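Local coordinates for protein Pcdhgb2 (Mus musculus, PDB 5SZR) that probably mediates calcium-dependent cell adhesion and may help to establish and maintain specific neuronal connections in the brain, at residues Y42-V47 and Y78-E83; E103-P108 and D136-E141; V208-P213 and D241-S246; N321-L326 and V409-Q414. All blocks are in the same frame, centred on the assembly; numbering follows the deposited sequence.

Overall arrangement
Following the rod-like chain, which comprises extracellular cadherin domains 3-6, from its N terminus, the four contacts close in series, and none nests in or crosses another. Contact 1 closes a loop of 30 residues within the first cadherin domain of this fragment, pairing an edge strand with its neighbour. Contacts 2 and 3 each close a loop of 27 residues at a calcium-filled junction, the first between domains one and two of the fragment, the second between its domains two and three; their centres are about 50 Å apart. Contact 4 spans 82 residues, bringing the start of the last domain back against the end of its strand 402-410 beside another calcium ion.

Contact 1. Residues Y42-V47 and Y78-E83; sequences YAFHNV and YTLNVE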
loop_
_atom_site.group_PDB
_atom_site.type_symbol
_atom_site.label_atom_id
_atom_site.label_comp_id
_atom_site.label_asym_id
_atom_site.label_seq_id
_atom_site.Cartn_x
_atom_site.Cartn_y
_atom_site.Cartn_z
ATOM N N TYR A 42 6.425 23.760 -80.334
ATOM C CA TYR A 42 5.392 23.706 -79.311
ATOM C C TYR A 42 5.809 24.534 -78.103
ATOM O O TYR A 42 6.996 24.652 -77.788
ATOM C CB TYR A 42 5.120 22.263 -78.871
ATOM C CG TYR A 42 4.728 21.345 -80.002
ATOM C CD1 TYR A 42 3.403 21.228 -80.397
ATOM C CD2 TYR A 42 5.683 20.596 -80.676
ATOM C CE1 TYR A 42 3.039 20.391 -81.429
ATOM C CE2 TYR A 42 5.328 19.756 -81.712
ATOM C CZ TYR A 42 4.005 19.658 -82.084
ATOM O OH TYR A 42 3.644 18.823 -83.116
ATOM N N ALA A 43 4.816 25.107 -77.426
ATOM C CA ALA A 43 5.077 25.922 -76.250
ATOM C C ALA A 43 3.794 26.056 -75.442
ATOM O O ALA A 43 2.697 26.114 -76.003
ATOM C CB ALA A 43 5.610 27.307 -76.631
ATOM N N PHE A 44 3.942 26.093 -74.121
ATOM C CA PHE A 44 2.814 26.439 -73.273
ATOM C C PHE A 44 2.426 27.899 -73.489
ATOM O O PHE A 44 3.234 28.728 -73.914
ATOM C CB PHE A 44 3.145 26.216 -71.793
ATOM C CG PHE A 44 3.363 24.776 -71.417
ATOM C CD1 PHE A 44 2.369 23.833 -71.613
ATOM C CD2 PHE A 44 4.556 24.375 -70.838
ATOM C CE1 PHE A 44 2.569 22.511 -71.255
ATOM C CE2 PHE A 44 4.759 23.055 -70.476
ATOM C CZ PHE A 44 3.766 22.123 -70.684
ATOM N N HIS A 45 1.169 28.212 -73.185
ATOM C CA HIS A 45 0.721 29.597 -73.210
ATOM C C HIS A 45 -0.495 29.735 -72.305
ATOM O O HIS A 45 -1.369 28.865 -72.293
ATOM C CB HIS A 45 0.408 30.061 -74.643
ATOM C CG HIS A 45 -1.019 30.459 -74.861
ATOM N ND1 HIS A 45 -1.975 29.576 -75.320
ATOM C CD2 HIS A 45 -1.652 31.645 -74.694
ATOM C CE1 HIS A 45 -3.136 30.201 -75.419
ATOM N NE2 HIS A 45 -2.966 31.457 -75.045
ATOM N N ASN A 46 -0.531 30.828 -71.542
ATOM C CA ASN A 46 -1.613 31.113 -70.601
ATOM C C ASN A 46 -1.825 29.948 -69.634
ATOM O O ASN A 46 -2.948 29.495 -69.395
ATOM C CB ASN A 46 -2.906 31.462 -71.344
ATOM C CG ASN A 46 -3.970 32.048 -70.425
ATOM O OD1 ASN A 46 -4.895 31.351 -70.003
ATOM N ND2 ASN A 46 -3.846 33.335 -70.115
ATOM N N VAL A 47 -0.725 29.454 -69.073
ATOM C CA VAL A 47 -0.782 28.393 -68.080
ATOM C C VAL A 47 -0.393 28.963 -66.728
ATOM O O VAL A 47 0.251 30.011 -66.617
ATOM C CB VAL A 47 0.114 27.186 -68.429
ATOM C CG1 VAL A 47 -0.300 26.580 -69.772
ATOM C CG2 VAL A 47 1.586 27.587 -68.420
ATOM N N TYR A 78 -4.382 20.083 -63.310
ATOM C CA TYR A 78 -3.578 21.029 -64.069
ATOM C C TYR A 78 -4.199 21.249 -65.440
ATOM O O TYR A 78 -4.673 20.303 -66.080
ATOM C CB TYR A 78 -2.134 20.542 -64.243
ATOM C CG TYR A 78 -1.362 20.368 -62.953
ATOM C CD1 TYR A 78 -0.670 21.429 -62.387
ATOM C CD2 TYR A 78 -1.308 19.134 -62.316
ATOM C CE1 TYR A 78 0.044 21.268 -61.204
ATOM C CE2 TYR A 78 -0.598 18.963 -61.145
ATOM C CZ TYR A 78 0.074 20.033 -60.592
ATOM O OH TYR A 78 0.784 19.864 -59.430
ATOM N N THR A 79 -4.181 22.502 -65.891
ATOM C CA THR A 79 -4.670 22.890 -67.207
ATOM C C THR A 79 -3.478 23.297 -68.063
ATOM O O THR A 79 -2.775 24.261 -67.739
ATOM C CB THR A 79 -5.680 24.033 -67.105
ATOM O OG1 THR A 79 -6.918 23.535 -66.584
ATOM C CG2 THR A 79 -5.931 24.650 -68.470
ATOM N N LEU A 80 -3.253 22.562 -69.147
ATOM C CA LEU A 80 -2.115 22.775 -70.030
ATOM C C LEU A 80 -2.623 23.237 -71.391
ATOM O O LEU A 80 -3.379 22.518 -72.054
ATOM C CB LEU A 80 -1.282 21.499 -70.172
ATOM C CG LEU A 80 -0.288 21.134 -69.064
ATOM C CD1 LEU A 80 -0.990 20.777 -67.760
ATOM C CD2 LEU A 80 0.621 19.991 -69.515
ATOM N N ASN A 81 -2.216 24.434 -71.799
ATOM C CA ASN A 81 -2.510 24.954 -73.127
ATOM C C ASN A 81 -1.222 24.929 -73.936
ATOM O O ASN A 81 -0.209 25.494 -73.509
ATOM C CB ASN A 81 -3.078 26.370 -73.051
ATOM C CG ASN A 81 -4.285 26.463 -72.142
ATOM O OD1 ASN A 81 -5.219 25.668 -72.244
ATOM N ND2 ASN A 81 -4.269 27.437 -71.238
ATOM N N VAL A 82 -1.259 24.268 -75.090
ATOM C CA VAL A 82 -0.095 24.117 -75.955
ATOM C C VAL A 82 -0.354 24.855 -77.259
ATOM O O VAL A 82 -1.447 24.770 -77.832
ATOM C CB VAL A 82 0.233 22.634 -76.213
ATOM C CG1 VAL A 82 1.355 22.501 -77.230
ATOM C CG2 VAL A 82 0.621 21.946 -74.911
ATOM N N GLU A 83 0.656 25.582 -77.725
ATOM C CA GLU A 83 0.589 26.338 -78.968
ATOM C C GLU A 83 1.560 25.723 -79.967
ATOM O O GLU A 83 2.754 25.592 -79.675
ATOM C CB GLU A 83 0.923 27.808 -78.725
ATOM C CG GLU A 83 0.865 28.662 -79.971
ATOM C CD GLU A 83 1.696 29.920 -79.842
ATOM O OE1 GLU A 83 2.712 29.888 -79.113
ATOM O OE2 GLU A 83 1.331 30.938 -80.467
#
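Phe44 holds CG anti to its own carbonyl carbon (chi1 -66°) and Leu80 does likewise (chi1 -80°), which lays the two side chains alongside each other, pointing the same way, until Phe44 CE1 meets Leu80 CD2 at 3.6 Å. Val82 CG2 approaches the same ring atom, Phe44 CE1, at 4.2 Å, and the Phe44 side chain also touches Leu57 of strand 55-57. An alanine in place of Phe44 would probably open a gap beside Leu80 and Val82 and strip Leu57 of part of its apolar cover. The backbones belong to antiparallel strands of a cadherin domain, a Greek-key β-sandwich: strand 41-44 is the edge of a four-stranded sheet and strand 77-85 lies next to it. In the hydrogen-bonded pair, Glu83 N donates to Ala43 O at 2.7 Å, whereas the return bond from Ala43 N to Glu83 O is weak. Phe44 and Val82 form the adjoining non-hydrogen-bonded pair, their CA atoms 4.6 Å apart. Beyond the end of the edge strand, His45 N still donates to Asn81 O at 3.1 Å. The amide of Asn81 follows the turning chain: ND2 bonds weakly to His45 O and to Asn46 O (3.1 Å), while OD1 is hydrogen-bonded to Ser95 OG.

Contact 2. Residues E103-P108 and D136-E141; sequences ENDCVP and DRDSGE. With CA (calcium ion), chain L; CA (calcium ion), chain K; CA (calcium ion), chain J.
Asp136 and Asp138 meet Asn104, Asp105 and Cys106 in a calcium-mediated contact at the junction between the first and second cadherin domains of this fragment. The evidence lies in shared ligands. One calcium ion takes Asn104 OD1, the backbone Cys106 O at 2.5 Å, both carboxylate oxygens of Asp136 and, at 2.6 Å, Asp138 OD2; Asn142 and Asp189 complete the site. A second binds Glu103 O, Asp105 OD1 and, at 2.5 Å, Asp138 OD1, so the Asp138 carboxylate bridges two ions. Asp105 bridges in turn: with CG in the crowded position between backbone N and carbonyl carbon (chi1 59°), it sends OD2 to a third calcium at 2.4 Å, which also carries two waters. The amide of Asn104 stands nearly perpendicular to the Asp138 carboxylate, and the 2.9 Å between Asn104 OD1 and Asp138 OD2 reflects their common metal. A direct hydrogen bond joins Cys106 N to Asp138 OD2 at 3.0 Å, while Cys106 SG packs on Arg137 CB. Within its own loop Asp136 OD1 accepts from Asp138 N, an Asx turn that probably helps to place the bridging Asp138. Segment 103-108 leads from strand 91-101 into strand 109-113. The loop holding residues 136-141 runs from strand 128-135 toward strand 145-149, where Val145 packs against both Pro108 and Asp136.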
loop_
_atom_site.group_PDB
_atom_site.type_symbol
_atom_site.label_atom_id
_atom_site.label_comp_id
_atom_site.label_asym_id
_atom_site.label_seq_id
_atom_site.Cartn_x
_atom_site.Cartn_y
_atom_site.Cartn_z
ATOM N N GLU A 103 -3.698 9.295 -53.660
ATOM C CA GLU A 103 -3.129 8.101 -53.058
ATOM C C GLU A 103 -3.058 8.280 -51.548
ATOM O O GLU A 103 -3.035 9.401 -51.031
ATOM C CB GLU A 103 -1.729 7.803 -53.606
ATOM C CG GLU A 103 -1.660 7.629 -55.120
ATOM C CD GLU A 103 -2.331 6.354 -55.596
ATOM O OE1 GLU A 103 -3.028 6.396 -56.636
ATOM O OE2 GLU A 103 -2.161 5.311 -54.926
ATOM N N ASN A 104 -3.019 7.153 -50.844
ATOM C CA ASN A 104 -2.935 7.139 -49.386
ATOM C C ASN A 104 -1.479 7.351 -48.994
ATOM O O ASN A 104 -0.719 6.402 -48.801
ATOM C CB ASN A 104 -3.485 5.830 -48.837
ATOM C CG ASN A 104 -3.636 5.843 -47.332
ATOM O OD1 ASN A 104 -3.515 6.885 -46.689
ATOM N ND2 ASN A 104 -3.913 4.678 -46.760
ATOM N N ASP A 105 -1.077 8.620 -48.878
ATOM C CA ASP A 105 0.288 8.949 -48.487
ATOM C C ASP A 105 0.354 9.896 -47.292
ATOM O O ASP A 105 1.432 10.424 -47.000
ATOM C CB ASP A 105 1.069 9.535 -49.671
ATOM C CG ASP A 105 0.438 10.799 -50.233
ATOM O OD1 ASP A 105 -0.744 11.068 -49.941
ATOM O OD2 ASP A 105 1.127 11.522 -50.980
ATOM N N CYS A 106 -0.757 10.118 -46.590
ATOM C CA CYS A 106 -0.788 10.968 -45.404
ATOM C C CYS A 106 -1.233 10.134 -44.212
ATOM O O CYS A 106 -2.318 9.542 -44.232
ATOM C CB CYS A 106 -1.719 12.167 -45.601
ATOM S SG CYS A 106 -1.082 13.417 -46.750
ATOM N N VAL A 107 -0.398 10.098 -43.179
ATOM C CA VAL A 107 -0.669 9.293 -41.982
ATOM C C VAL A 107 -1.775 9.955 -41.168
ATOM O O VAL A 107 -1.860 11.198 -41.147
ATOM C CB VAL A 107 0.614 9.138 -41.156
ATOM C CG1 VAL A 107 0.360 8.392 -39.853
ATOM C CG2 VAL A 107 1.683 8.426 -41.978
ATOM N N PRO A 108 -2.660 9.194 -40.522
ATOM C CA PRO A 108 -3.591 9.804 -39.562
ATOM C C PRO A 108 -2.842 10.326 -38.345
ATOM O O PRO A 108 -1.856 9.734 -37.900
ATOM C CB PRO A 108 -4.527 8.651 -39.178
ATOM C CG PRO A 108 -4.318 7.599 -40.215
ATOM C CD PRO A 108 -2.919 7.756 -40.711
ATOM N N ASP A 136 -6.745 13.683 -41.031
ATOM C CA ASP A 136 -6.097 12.921 -42.097
ATOM C C ASP A 136 -6.164 13.747 -43.371
ATOM O O ASP A 136 -7.260 14.042 -43.860
ATOM C CB ASP A 136 -6.761 11.559 -42.294
ATOM C CG ASP A 136 -5.917 10.609 -43.133
ATOM O OD1 ASP A 136 -5.536 10.973 -44.270
ATOM O OD2 ASP A 136 -5.629 9.491 -42.650
ATOM N N ARG A 137 -5.000 14.112 -43.907
ATOM C CA ARG A 137 -4.935 15.054 -45.014
ATOM C C ARG A 137 -5.416 14.462 -46.332
ATOM O O ARG A 137 -5.640 15.221 -47.280
ATOM C CB ARG A 137 -3.504 15.575 -45.164
ATOM C CG ARG A 137 -2.957 16.264 -43.912
ATOM C CD ARG A 137 -1.637 16.943 -44.214
ATOM N NE ARG A 137 -1.738 17.739 -45.438
ATOM C CZ ARG A 137 -0.698 18.210 -46.120
ATOM N NH1 ARG A 137 -0.897 18.918 -47.225
ATOM N NH2 ARG A 137 0.539 17.973 -45.704
ATOM N N ASP A 138 -5.586 13.142 -46.414
ATOM C CA ASP A 138 -6.063 12.494 -47.625
ATOM C C ASP A 138 -7.574 12.668 -47.772
ATOM O O ASP A 138 -8.270 13.124 -46.859
ATOM C CB ASP A 138 -5.703 11.008 -47.620
ATOM C CG ASP A 138 -4.212 10.769 -47.743
ATOM O OD1 ASP A 138 -3.535 11.590 -48.392
ATOM O OD2 ASP A 138 -3.716 9.762 -47.187
ATOM N N SER A 139 -8.075 12.294 -48.949
ATOM C CA SER A 139 -9.490 12.362 -49.280
ATOM C C SER A 139 -10.116 10.974 -49.251
ATOM O O SER A 139 -9.426 9.952 -49.297
ATOM C CB SER A 139 -9.706 12.984 -50.668
ATOM O OG SER A 139 -9.235 14.319 -50.721
ATOM N N GLY A 140 -11.447 10.957 -49.185
ATOM C CA GLY A 140 -12.198 9.719 -49.302
ATOM C C GLY A 140 -11.816 8.702 -48.246
ATOM O O GLY A 140 -11.613 9.029 -47.071
ATOM N N GLU A 141 -11.706 7.442 -48.676
ATOM C CA GLU A 141 -11.392 6.361 -47.750
ATOM C C GLU A 141 -9.996 6.515 -47.165
ATOM O O GLU A 141 -9.757 6.153 -46.004
ATOM C CB GLU A 141 -11.539 5.010 -48.450
ATOM C CG GLU A 141 -12.969 4.666 -48.813
ATOM C CD GLU A 141 -13.104 3.283 -49.419
ATOM O OE1 GLU A 141 -12.087 2.559 -49.485
ATOM O OE2 GLU A 141 -14.227 2.921 -49.832
HETATM CA CA CA L . -4.415 8.554 -45.037
HETATM CA CA CA K . -2.858 11.851 -50.766
HETATM CA CA CA J . 0.328 13.719 -51.236
HETATM O O HOH W 1 1.298 14.708 -48.869
HETATM O O HOH W 2 2.530 13.638 -51.965
#

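Contact 3. Residues V208-P213 and D241-S246; sequences VNDNAP and DPDLGS. With CA (calcium ion), chain O; CA (calcium ion), chain N; CA (calcium ion), chain M.
Asp241 opens its segment by chelating, with both carboxylate oxygens, the calcium ion that also holds Asn211 O; the metal lies 2.5 Å from Asp241 OD2 and 2.3 Å from Asn211 O. Asp241 holds CG anti to its backbone N (chi1 -168°), which lays the side chain alongside Pro213, whose CD lies 3.3 Å from Asp241 OD2. Asp241 OD1 also accepts from Asp243 N, met nearly along its C-O axis, in an Asx turn. Pro242 follows, setting CG against Asn211 CG at 3.5 Å, the two side chains at about a right angle.

Asp243 then makes the largest share of its segment's contact. Its OD2 joins the same calcium, beside Asn209 OD1, and uses its syn lone pair to accept from Asn211 N at 2.9 Å. Its OD1 binds a second calcium at 2.5 Å, shared with Val208 O and Asp210 OD1. The same oxygen takes a short bond of 2.6 Å from Asn211 ND2, met on the syn side, 20° out of the carboxylate plane. Each oxygen of Asp243 is therefore gripped by one metal and one N-H, which should hold the carboxylate firmly against rotation. Asn211 ND2 additionally donates to a water bound to a third calcium, the ion that Asp210 OD2 meets at 2.3 Å.

Asn247 and Asp299 complete the first site; Glu121, Glu176 and Asp207 complete the second. Such a three-calcium cluster, built on the Asp-X-Asn-Asp-Asn linker (207-211) and an Asp-X-Asp loop (241-243), is characteristic of the junction between successive cadherin domains.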
loop_
_atom_site.group_PDB
_atom_site.type_symbol
_atom_site.label_atom_id
_atom_site.label_comp_id
_atom_site.label_asym_id
_atom_site.label_seq_id
_atom_site.Cartn_x
_atom_site.Cartn_y
_atom_site.Cartn_z
ATOM N N VAL A 208 -7.320 8.677 -2.604
ATOM C CA VAL A 208 -8.475 9.004 -1.782
ATOM C C VAL A 208 -8.340 8.214 -0.484
ATOM O O VAL A 208 -7.743 7.133 -0.461
ATOM C CB VAL A 208 -9.797 8.679 -2.521
ATOM C CG1 VAL A 208 -11.001 8.785 -1.602
ATOM C CG2 VAL A 208 -9.969 9.605 -3.716
ATOM N N ASN A 209 -8.856 8.772 0.612
ATOM C CA ASN A 209 -8.799 8.089 1.903
ATOM C C ASN A 209 -9.897 7.030 1.941
ATOM O O ASN A 209 -10.976 7.220 2.508
ATOM C CB ASN A 209 -8.939 9.075 3.056
ATOM C CG ASN A 209 -8.690 8.424 4.407
ATOM O OD1 ASN A 209 -7.989 7.417 4.500
ATOM N ND2 ASN A 209 -9.266 8.995 5.461
ATOM N N ASP A 210 -9.608 5.880 1.330
ATOM C CA ASP A 210 -10.559 4.772 1.308
ATOM C C ASP A 210 -10.029 3.532 2.022
ATOM O O ASP A 210 -10.566 2.439 1.832
ATOM C CB ASP A 210 -10.955 4.435 -0.132
ATOM C CG ASP A 210 -9.753 4.190 -1.037
ATOM O OD1 ASP A 210 -8.630 4.611 -0.679
ATOM O OD2 ASP A 210 -9.936 3.577 -2.113
ATOM N N ASN A 211 -8.997 3.677 2.855
ATOM C CA ASN A 211 -8.434 2.555 3.600
ATOM C C ASN A 211 -8.329 2.926 5.070
ATOM O O ASN A 211 -7.671 3.910 5.421
ATOM C CB ASN A 211 -7.062 2.155 3.056
ATOM C CG ASN A 211 -7.149 1.465 1.711
ATOM O OD1 ASN A 211 -7.388 0.259 1.634
ATOM N ND2 ASN A 211 -6.954 2.228 0.639
ATOM N N ALA A 212 -8.973 2.141 5.920
ATOM C CA ALA A 212 -8.865 2.346 7.356
ATOM C C ALA A 212 -7.570 1.725 7.876
ATOM O O ALA A 212 -7.126 0.694 7.364
ATOM C CB ALA A 212 -10.065 1.732 8.077
ATOM N N PRO A 213 -6.931 2.338 8.869
ATOM C CA PRO A 213 -5.766 1.699 9.490
ATOM C C PRO A 213 -6.120 0.321 10.026
ATOM O O PRO A 213 -7.256 0.058 10.425
ATOM C CB PRO A 213 -5.382 2.664 10.620
ATOM C CG PRO A 213 -6.548 3.601 10.765
ATOM C CD PRO A 213 -7.194 3.673 9.426
ATOM N N ASP A 241 -1.519 1.551 6.965
ATOM C CA ASP A 241 -2.511 2.260 6.167
ATOM C C ASP A 241 -1.928 2.539 4.786
ATOM O O ASP A 241 -1.001 3.350 4.660
ATOM C CB ASP A 241 -2.921 3.556 6.873
ATOM C CG ASP A 241 -4.158 4.204 6.261
ATOM O OD1 ASP A 241 -4.198 4.400 5.032
ATOM O OD2 ASP A 241 -5.091 4.532 7.022
ATOM N N PRO A 242 -2.435 1.897 3.727
ATOM C CA PRO A 242 -1.791 2.021 2.411
ATOM C C PRO A 242 -2.033 3.350 1.715
ATOM O O PRO A 242 -1.408 3.599 0.676
ATOM C CB PRO A 242 -2.415 0.871 1.613
ATOM C CG PRO A 242 -3.776 0.740 2.183
ATOM C CD PRO A 242 -3.631 1.038 3.671
ATOM N N ASP A 243 -2.905 4.203 2.244
ATOM C CA ASP A 243 -3.190 5.482 1.610
ATOM C C ASP A 243 -1.975 6.410 1.707
ATOM O O ASP A 243 -0.989 6.122 2.392
ATOM C CB ASP A 243 -4.428 6.117 2.241
ATOM C CG ASP A 243 -5.675 5.257 2.077
ATOM O OD1 ASP A 243 -5.759 4.500 1.084
ATOM O OD2 ASP A 243 -6.573 5.333 2.939
ATOM N N LEU A 244 -2.051 7.535 0.999
ATOM C CA LEU A 244 -0.913 8.430 0.837
ATOM C C LEU A 244 -1.009 9.652 1.744
ATOM O O LEU A 244 -2.099 10.159 2.027
ATOM C CB LEU A 244 -0.789 8.901 -0.613
ATOM C CG LEU A 244 -0.124 7.974 -1.627
ATOM C CD1 LEU A 244 -0.020 8.683 -2.975
ATOM C CD2 LEU A 244 1.245 7.522 -1.145
ATOM N N GLY A 245 0.159 10.123 2.185
ATOM C CA GLY A 245 0.246 11.380 2.913
ATOM C C GLY A 245 -0.645 11.404 4.138
ATOM O O GLY A 245 -0.620 10.494 4.973
ATOM N N SER A 246 -1.454 12.464 4.240
ATOM C CA SER A 246 -2.339 12.626 5.388
ATOM C C SER A 246 -3.330 11.478 5.513
ATOM O O SER A 246 -3.759 11.150 6.625
ATOM C CB SER A 246 -3.084 13.959 5.292
ATOM O OG SER A 246 -2.318 15.014 5.851
HETATM CA CA CA O . -6.356 5.841 5.295
HETATM CA CA CA N . -6.433 5.276 -1.202
HETATM CA CA CA M . -8.262 2.479 -3.288
HETATM O O HOH W 3 -8.478 0.588 -1.652
HETATM O O HOH W 4 -10.113 1.619 -4.537
#

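Contact 4. Residues N321-L326 and V409-Q414; sequences NAPRVL and VRDGGQ. With CA (calcium ion), chain R; MAN (alpha-D-mannopyranose), chain U.
Pro323 and Asp411 mark the nearest backbone approach, 6.8 Å between their CA atoms, and the strands 324-327 and 402-410 belong to different sheets, so packing and a shared metal join the segments. The Pro323 ring packs on Val409, its CG 3.5 Å from Val409 O. Farther along, Val325 CG2 meets Val409 CG1 at 4.0 Å; Val409 sets that branch between its backbone N and carbonyl carbon (chi1 46°), and Ala419 touches both valines. These packing contacts lie between the two sheets of the last cadherin domain's β-sandwich, at the calcium-binding end that faces the preceding domain. A calcium ion there is bound by Asn321 O at 2.4 Å and Asp411 OD2 at 2.6 Å, with Asn319, Asp358, Asp360 and Asn364 completing the shell. The other carboxylate oxygen, Asp411 OD1, accepts from Gly413 N at 3.2 Å, an Asx turn, and also from Leu417 N. Arg410 points the other way, to a mannose attached to the protein: NE donates to the sugar's O5 at 2.9 Å and weakly to O6, and NH2 to O5 at 3.3 Å. An alanine here would probably leave O5 and O6 without these donors and let the mannose turn more loosely. Arg410 also packs on His370 and Leu372 of strand 368-374.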
loop_
_atom_site.group_PDB
_atom_site.type_symbol
_atom_site.label_atom_id
_atom_site.label_comp_id
_atom_site.label_asym_id
_atom_site.label_seq_id
_atom_site.Cartn_x
_atom_site.Cartn_y
_atom_site.Cartn_z
ATOM N N ASN A 321 7.162 -9.612 49.172
ATOM C CA ASN A 321 6.606 -9.798 50.507
ATOM C C ASN A 321 7.296 -10.983 51.161
ATOM O O ASN A 321 7.308 -12.083 50.600
ATOM C CB ASN A 321 5.094 -10.023 50.461
ATOM C CG ASN A 321 4.339 -8.782 50.045
ATOM O OD1 ASN A 321 3.984 -7.948 50.880
ATOM N ND2 ASN A 321 4.083 -8.654 48.749
ATOM N N ALA A 322 7.871 -10.757 52.339
ATOM C CA ALA A 322 8.433 -11.848 53.113
ATOM C C ALA A 322 7.329 -12.541 53.905
ATOM O O ALA A 322 6.368 -11.897 54.335
ATOM C CB ALA A 322 9.503 -11.339 54.066
ATOM N N PRO A 323 7.434 -13.856 54.099
ATOM C CA PRO A 323 6.464 -14.540 54.959
ATOM C C PRO A 323 6.510 -13.982 56.373
ATOM O O PRO A 323 7.537 -13.475 56.833
ATOM C CB PRO A 323 6.908 -16.008 54.913
ATOM C CG PRO A 323 8.300 -15.992 54.384
ATOM C CD PRO A 323 8.429 -14.777 53.523
ATOM N N ARG A 324 5.370 -14.051 57.055
ATOM C CA ARG A 324 5.268 -13.586 58.429
ATOM C C ARG A 324 4.578 -14.637 59.284
ATOM O O ARG A 324 3.623 -15.286 58.844
ATOM C CB ARG A 324 4.522 -12.244 58.517
ATOM C CG ARG A 324 3.324 -12.123 57.607
ATOM C CD ARG A 324 2.959 -10.662 57.390
ATOM N NE ARG A 324 2.435 -10.035 58.600
ATOM C CZ ARG A 324 1.142 -9.982 58.907
ATOM N NH1 ARG A 324 0.746 -9.391 60.027
ATOM N NH2 ARG A 324 0.246 -10.523 58.091
ATOM N N VAL A 325 5.079 -14.807 60.505
ATOM C CA VAL A 325 4.554 -15.810 61.423
ATOM C C VAL A 325 3.348 -15.232 62.149
ATOM O O VAL A 325 3.411 -14.130 62.706
ATOM C CB VAL A 325 5.640 -16.257 62.414
ATOM C CG1 VAL A 325 5.095 -17.319 63.355
ATOM C CG2 VAL A 325 6.865 -16.768 61.665
ATOM N N LEU A 326 2.240 -15.971 62.136
ATOM C CA LEU A 326 1.030 -15.582 62.850
ATOM C C LEU A 326 0.798 -16.385 64.120
ATOM O O LEU A 326 0.133 -15.891 65.035
ATOM C CB LEU A 326 -0.195 -15.735 61.942
ATOM C CG LEU A 326 -0.176 -14.935 60.639
ATOM C CD1 LEU A 326 -1.490 -15.107 59.894
ATOM C CD2 LEU A 326 0.097 -13.466 60.922
ATOM N N VAL A 409 10.671 -20.236 58.246
ATOM C CA VAL A 409 9.641 -20.400 57.229
ATOM C C VAL A 409 10.067 -19.588 56.012
ATOM O O VAL A 409 10.238 -18.365 56.099
ATOM C CB VAL A 409 8.256 -19.980 57.749
ATOM C CG1 VAL A 409 8.327 -18.649 58.488
ATOM C CG2 VAL A 409 7.251 -19.929 56.618
ATOM N N ARG A 410 10.269 -20.273 54.885
ATOM C CA ARG A 410 10.779 -19.673 53.661
ATOM C C ARG A 410 9.744 -19.779 52.550
ATOM O O ARG A 410 8.950 -20.723 52.509
ATOM C CB ARG A 410 12.072 -20.356 53.204
ATOM C CG ARG A 410 13.170 -20.370 54.247
ATOM C CD ARG A 410 14.514 -20.766 53.650
ATOM N NE ARG A 410 15.609 -20.221 54.450
ATOM C CZ ARG A 410 16.435 -20.944 55.199
ATOM N NH1 ARG A 410 16.319 -22.265 55.242
ATOM N NH2 ARG A 410 17.392 -20.341 55.891
ATOM N N ASP A 411 9.755 -18.808 51.641
ATOM C CA ASP A 411 8.940 -18.940 50.447
ATOM C C ASP A 411 9.769 -19.591 49.339
ATOM O O ASP A 411 10.944 -19.923 49.519
ATOM C CB ASP A 411 8.346 -17.589 50.024
ATOM C CG ASP A 411 9.400 -16.530 49.713
ATOM O OD1 ASP A 411 10.521 -16.869 49.279
ATOM O OD2 ASP A 411 9.089 -15.335 49.896
ATOM N N GLY A 412 9.150 -19.792 48.183
ATOM C CA GLY A 412 9.827 -20.462 47.094
ATOM C C GLY A 412 10.359 -19.510 46.044
ATOM O O GLY A 412 10.672 -19.921 44.926
ATOM N N GLY A 413 10.475 -18.234 46.402
ATOM C CA GLY A 413 10.982 -17.230 45.495
ATOM C C GLY A 413 12.484 -17.311 45.317
ATOM O O GLY A 413 13.185 -18.107 45.944
ATOM N N GLN A 414 12.979 -16.462 44.424
ATOM C CA GLN A 414 14.401 -16.383 44.129
ATOM C C GLN A 414 14.817 -14.917 44.044
ATOM O O GLN A 414 14.454 -14.221 43.096
ATOM C CB GLN A 414 14.727 -17.120 42.824
ATOM C CG GLN A 414 16.173 -16.985 42.376
ATOM C CD GLN A 414 17.161 -17.462 43.431
ATOM O OE1 GLN A 414 16.963 -18.503 44.061
ATOM N NE2 GLN A 414 18.229 -16.696 43.632
HETATM CA CA CA R . 6.869 -14.065 49.310
HETATM C C1 MAN U . 15.354 -17.045 56.354
HETATM C C2 MAN U . 16.210 -16.152 57.260
HETATM C C3 MAN U . 16.766 -14.989 56.436
HETATM C C4 MAN U . 17.553 -15.527 55.244
HETATM C C5 MAN U . 16.607 -16.375 54.381
HETATM C C6 MAN U . 17.288 -17.013 53.188
HETATM O O2 MAN U . 17.356 -16.876 57.735
HETATM O O3 MAN U . 17.574 -14.114 57.208
HETATM O O4 MAN U . 18.082 -14.452 54.473
HETATM O O5 MAN U . 16.050 -17.449 55.193
HETATM O O6 MAN U . 16.492 -18.122 52.779
#